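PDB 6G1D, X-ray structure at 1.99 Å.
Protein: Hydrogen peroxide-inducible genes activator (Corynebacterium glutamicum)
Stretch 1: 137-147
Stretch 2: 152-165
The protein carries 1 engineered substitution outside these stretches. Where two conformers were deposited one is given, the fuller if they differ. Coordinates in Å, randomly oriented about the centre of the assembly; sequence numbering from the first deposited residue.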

# COMPACT_ATOMS: atom_id res chain seq x y z
N GLN B 137 11.88 -6.58 -6.33
CA GLN B 137 11.97 -7.97 -5.89
C GLN B 137 11.46 -8.91 -6.98
O GLN B 137 10.69 -8.52 -7.88
N THR B 138 11.87 -10.16 -6.83
CA THR B 138 11.73 -11.19 -7.85
C THR B 138 10.30 -11.36 -8.37
O THR B 138 10.07 -11.38 -9.58
N LYS B 139 9.35 -11.51 -7.46
CA LYS B 139 7.94 -11.74 -7.81
C LYS B 139 7.42 -10.58 -8.65
O LYS B 139 6.72 -10.81 -9.65
N HIS B 140 7.79 -9.34 -8.30
CA HIS B 140 7.38 -8.18 -9.12
C HIS B 140 8.07 -8.17 -10.47
O HIS B 140 7.42 -7.88 -11.48
N LEU B 141 9.37 -8.50 -10.51
CA LEU B 141 10.08 -8.56 -11.79
C LEU B 141 9.45 -9.60 -12.71
O LEU B 141 9.29 -9.34 -13.88
N LEU B 142 9.08 -10.77 -12.19
CA LEU B 142 8.45 -11.79 -13.05
C LEU B 142 7.10 -11.33 -13.58
O LEU B 142 6.79 -11.60 -14.74
N ALA B 143 6.34 -10.59 -12.78
CA ALA B 143 5.05 -10.05 -13.25
C ALA B 143 5.26 -8.98 -14.35
O ALA B 143 4.55 -8.97 -15.37
N LEU B 144 6.25 -8.11 -14.16
CA LEU B 144 6.58 -7.09 -15.15
C LEU B 144 7.07 -7.74 -16.46
O LEU B 144 6.76 -7.27 -17.55
N LEU B 145 7.83 -8.82 -16.35
CA LEU B 145 8.30 -9.57 -17.52
C LEU B 145 7.12 -10.16 -18.28
O LEU B 145 7.07 -10.05 -19.49
N ARG B 146 6.20 -10.79 -17.57
CA ARG B 146 5.03 -11.38 -18.21
C ARG B 146 4.18 -10.31 -18.91
O ARG B 146 3.71 -10.58 -20.00
N ASP B 147 4.06 -9.12 -18.33
CA ASP B 147 3.24 -8.03 -18.91
C ASP B 147 3.97 -7.22 -19.99
O ASP B 147 3.37 -6.36 -20.62
N VAL B 152 14.09 -7.86 -19.80
CA VAL B 152 14.87 -8.92 -19.18
C VAL B 152 14.93 -8.66 -17.67
O VAL B 152 14.75 -7.53 -17.23
N ALA B 153 15.18 -9.72 -16.89
CA ALA B 153 15.34 -9.57 -15.46
C ALA B 153 16.56 -10.35 -15.00
O ALA B 153 16.73 -11.52 -15.34
N MET B 154 17.34 -9.73 -14.16
CA MET B 154 18.47 -10.35 -13.58
C MET B 154 18.11 -10.77 -12.16
O MET B 154 17.87 -9.97 -11.35
N MET B 155 18.05 -12.05 -11.90
CA MET B 155 17.66 -12.58 -10.60
C MET B 155 18.39 -13.86 -10.32
O MET B 155 19.05 -14.42 -11.21
N ALA B 156 18.09 -14.46 -9.17
CA ALA B 156 18.59 -15.81 -8.86
C ALA B 156 17.78 -16.87 -9.60
O ALA B 156 16.58 -16.72 -9.83
N LEU B 157 18.48 -17.93 -10.01
CA LEU B 157 17.87 -19.05 -10.67
C LEU B 157 17.75 -20.22 -9.72
O LEU B 157 18.56 -20.34 -8.79
N PRO B 158 16.79 -21.13 -9.96
CA PRO B 158 15.76 -21.09 -11.01
C PRO B 158 14.64 -20.06 -10.74
O PRO B 158 14.30 -19.81 -9.61
N SER B 159 14.12 -19.46 -11.80
CA SER B 159 13.01 -18.52 -11.70
C SER B 159 11.71 -19.24 -11.36
O SER B 159 10.82 -18.66 -10.75
N GLU B 160 11.61 -20.51 -11.77
CA GLU B 160 10.39 -21.34 -11.63
C GLU B 160 9.15 -20.66 -12.24
O GLU B 160 8.03 -20.80 -11.77
N ALA B 161 9.37 -19.95 -13.35
CA ALA B 161 8.35 -19.20 -14.04
C ALA B 161 8.15 -19.86 -15.41
O ALA B 161 9.04 -19.86 -16.24
N PRO B 162 6.96 -20.45 -15.63
CA PRO B 162 6.81 -21.27 -16.82
C PRO B 162 7.02 -20.68 -18.20
O PRO B 162 7.49 -21.46 -19.09
N GLY B 163 6.68 -19.43 -18.49
CA GLY B 163 6.89 -18.95 -19.88
C GLY B 163 8.28 -18.40 -20.22
O GLY B 163 8.37 -17.52 -21.07
N MET B 164 9.28 -18.63 -19.37
CA MET B 164 10.52 -17.86 -19.40
C MET B 164 11.70 -18.71 -19.86
O MET B 164 11.70 -19.91 -19.67
N LYS B 165 12.67 -18.07 -20.51
CA LYS B 165 13.99 -18.68 -20.72
C LYS B 165 14.97 -18.06 -19.72
O LYS B 165 14.82 -16.92 -19.32

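Packing of the helix that begins at Thr138 against the strand that begins at Val152 and the loop and the start of the next strand. Helix and strand run nearly antiparallel (162° between directions, axes 8.6 Å apart at closest approach), and the contact, 494 Å² in all, contains no direct hydrogen bond across it; its fit rests on apolar shape. Leu141, Leu142 and Leu145 point from the helix toward the other stretch, where Ala153, Met155, Ala161 and Met164 point back. Ala153 offers a single methyl toward the helix, and it meets two leucines, with CB 4.2 Å from Leu141 CB and 4.2 Å from Leu145 CD2. Leu141 (m, t) also brings CD1 to 4.4 Å from Met154 O. Leu145, with chi1 between wells at -147° and chi2 p, sends CD1 to 3.8 Å from Val152 N, so it packs on backbone where the Val152 side chain turns away. Leu142 (m, t) is the central bump: its CD2 lies 4.0 Å from Met155 CE and 3.8 Å from Ala161 CB, while its CD1 is 3.9 Å from Ser159 O. Met155 (p, t, p) bends along the helix, its SD 3.8 Å from Thr138 CG2. Met164 (m, m, t), the last residue of the type I turn that starts at Ala161, reaches in, and its CE settles on the helix surface, 3.7 Å from Leu145 CB, 3.9 Å from Leu142 O and 3.9 Å from Arg146 N. Those last two atoms are already paired in the helix, so the methyl covers a satisfied hydrogen bond. Polar links lie beside this apolar packing. Thr138 (m) places OG1 2.7 Å from water 1, which accepts from Ala156 N at 3.0 Å and bridges the stretches. Within the loop, Ala161 N donates to Ser159 OG (3.2 Å), with Ser159 in rotamer p. Lys139 and Ala143 point away and make no contact with the other stretch.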

# COMPACT_ATOMS: atom_id res chain seq x y z
CB GLN B 137 11.18 -8.14 -4.59
CG GLN B 137 11.83 -7.38 -3.43
CD GLN B 137 10.97 -7.31 -2.15
OE1 GLN B 137 11.47 -6.93 -1.10
NE2 GLN B 137 9.69 -7.67 -2.24
CB THR B 138 12.30 -12.51 -7.29
OG1 THR B 138 13.71 -12.34 -6.91
CG2 THR B 138 12.17 -13.62 -8.30
CB LYS B 139 7.11 -11.92 -6.53
CG LYS B 139 5.61 -12.16 -6.76
CD LYS B 139 4.78 -12.10 -5.49
CE LYS B 139 3.31 -12.33 -5.83
NZ LYS B 139 2.43 -12.18 -4.64
CB HIS B 140 7.63 -6.86 -8.42
CG HIS B 140 6.91 -6.72 -7.12
ND1 HIS B 140 5.60 -6.28 -7.01
CD2 HIS B 140 7.34 -6.97 -5.86
CE1 HIS B 140 5.26 -6.28 -5.74
NE2 HIS B 140 6.29 -6.68 -5.02
CB LEU B 141 11.58 -8.83 -11.63
CG LEU B 141 12.37 -7.79 -10.86
CD1 LEU B 141 13.82 -8.27 -10.77
CD2 LEU B 141 12.28 -6.41 -11.46
CB LEU B 142 8.31 -13.13 -12.32
CG LEU B 142 9.66 -13.84 -12.11
CD1 LEU B 142 9.47 -14.97 -11.10
CD2 LEU B 142 10.27 -14.34 -13.45
CB ALA B 143 4.24 -9.48 -12.08
CB LEU B 144 7.65 -6.10 -14.61
CG LEU B 144 7.16 -5.21 -13.42
CD1 LEU B 144 8.35 -4.61 -12.66
CD2 LEU B 144 6.16 -4.11 -13.81
CB LEU B 145 9.24 -10.72 -17.10
CG LEU B 145 10.44 -11.25 -17.92
CD1 LEU B 145 11.29 -10.17 -18.58
CD2 LEU B 145 11.30 -12.12 -17.04
CB ARG B 146 4.21 -12.23 -17.23
CG ARG B 146 3.32 -11.58 -16.22
CD ARG B 146 2.13 -12.47 -15.84
NE ARG B 146 1.46 -11.89 -14.68
CZ ARG B 146 1.62 -12.25 -13.39
NH1 ARG B 146 2.44 -13.25 -13.02
NH2 ARG B 146 0.97 -11.57 -12.44
CB ASP B 147 2.79 -7.01 -17.84
CG ASP B 147 1.94 -7.62 -16.74
OD1 ASP B 147 1.25 -8.65 -16.98
OD2 ASP B 147 1.99 -7.08 -15.61
CB VAL B 152 16.30 -9.03 -19.73
CG1 VAL B 152 16.30 -9.47 -21.15
CG2 VAL B 152 17.05 -7.72 -19.60
CB ALA B 153 14.09 -10.05 -14.76
CB MET B 154 19.63 -9.38 -13.59
CG MET B 154 20.92 -9.92 -13.07
SD MET B 154 22.27 -8.73 -13.11
CE MET B 154 23.27 -9.41 -11.90
CB MET B 155 16.14 -12.82 -10.58
CG MET B 155 15.68 -13.94 -11.49
SD MET B 155 13.87 -13.91 -11.70
CE MET B 155 13.89 -12.80 -13.08
CB ALA B 156 18.57 -16.06 -7.37
CB LEU B 157 18.76 -19.47 -11.85
CG LEU B 157 18.98 -18.44 -12.94
CD1 LEU B 157 19.65 -19.16 -14.12
CD2 LEU B 157 17.71 -17.75 -13.36
CB PRO B 158 15.21 -22.51 -11.03
CG PRO B 158 15.45 -23.02 -9.65
CD PRO B 158 16.73 -22.38 -9.18
CB SER B 159 12.83 -17.75 -13.01
OG SER B 159 12.22 -18.57 -14.00
CB GLU B 160 10.17 -21.75 -10.16
CG GLU B 160 11.16 -22.79 -9.61
CD GLU B 160 11.19 -24.12 -10.36
OE1 GLU B 160 12.29 -24.69 -10.57
OE2 GLU B 160 10.10 -24.60 -10.75
CB ALA B 161 8.79 -17.76 -14.19
CB PRO B 162 5.37 -21.83 -16.67
CG PRO B 162 4.68 -20.80 -15.87
CD PRO B 162 5.73 -20.45 -14.83
CB MET B 164 10.82 -17.30 -18.00
CG MET B 164 9.74 -16.41 -17.43
SD MET B 164 9.27 -15.04 -18.44
CE MET B 164 8.08 -14.25 -17.35
CB LYS B 165 14.51 -18.46 -22.14
CG LYS B 165 13.75 -19.21 -23.23
CD LYS B 165 14.56 -19.43 -24.49
CE LYS B 165 13.73 -19.32 -25.78
NZ LYS B 165 14.58 -18.77 -26.88
O HOH W 1 16.03 -13.77 -7.04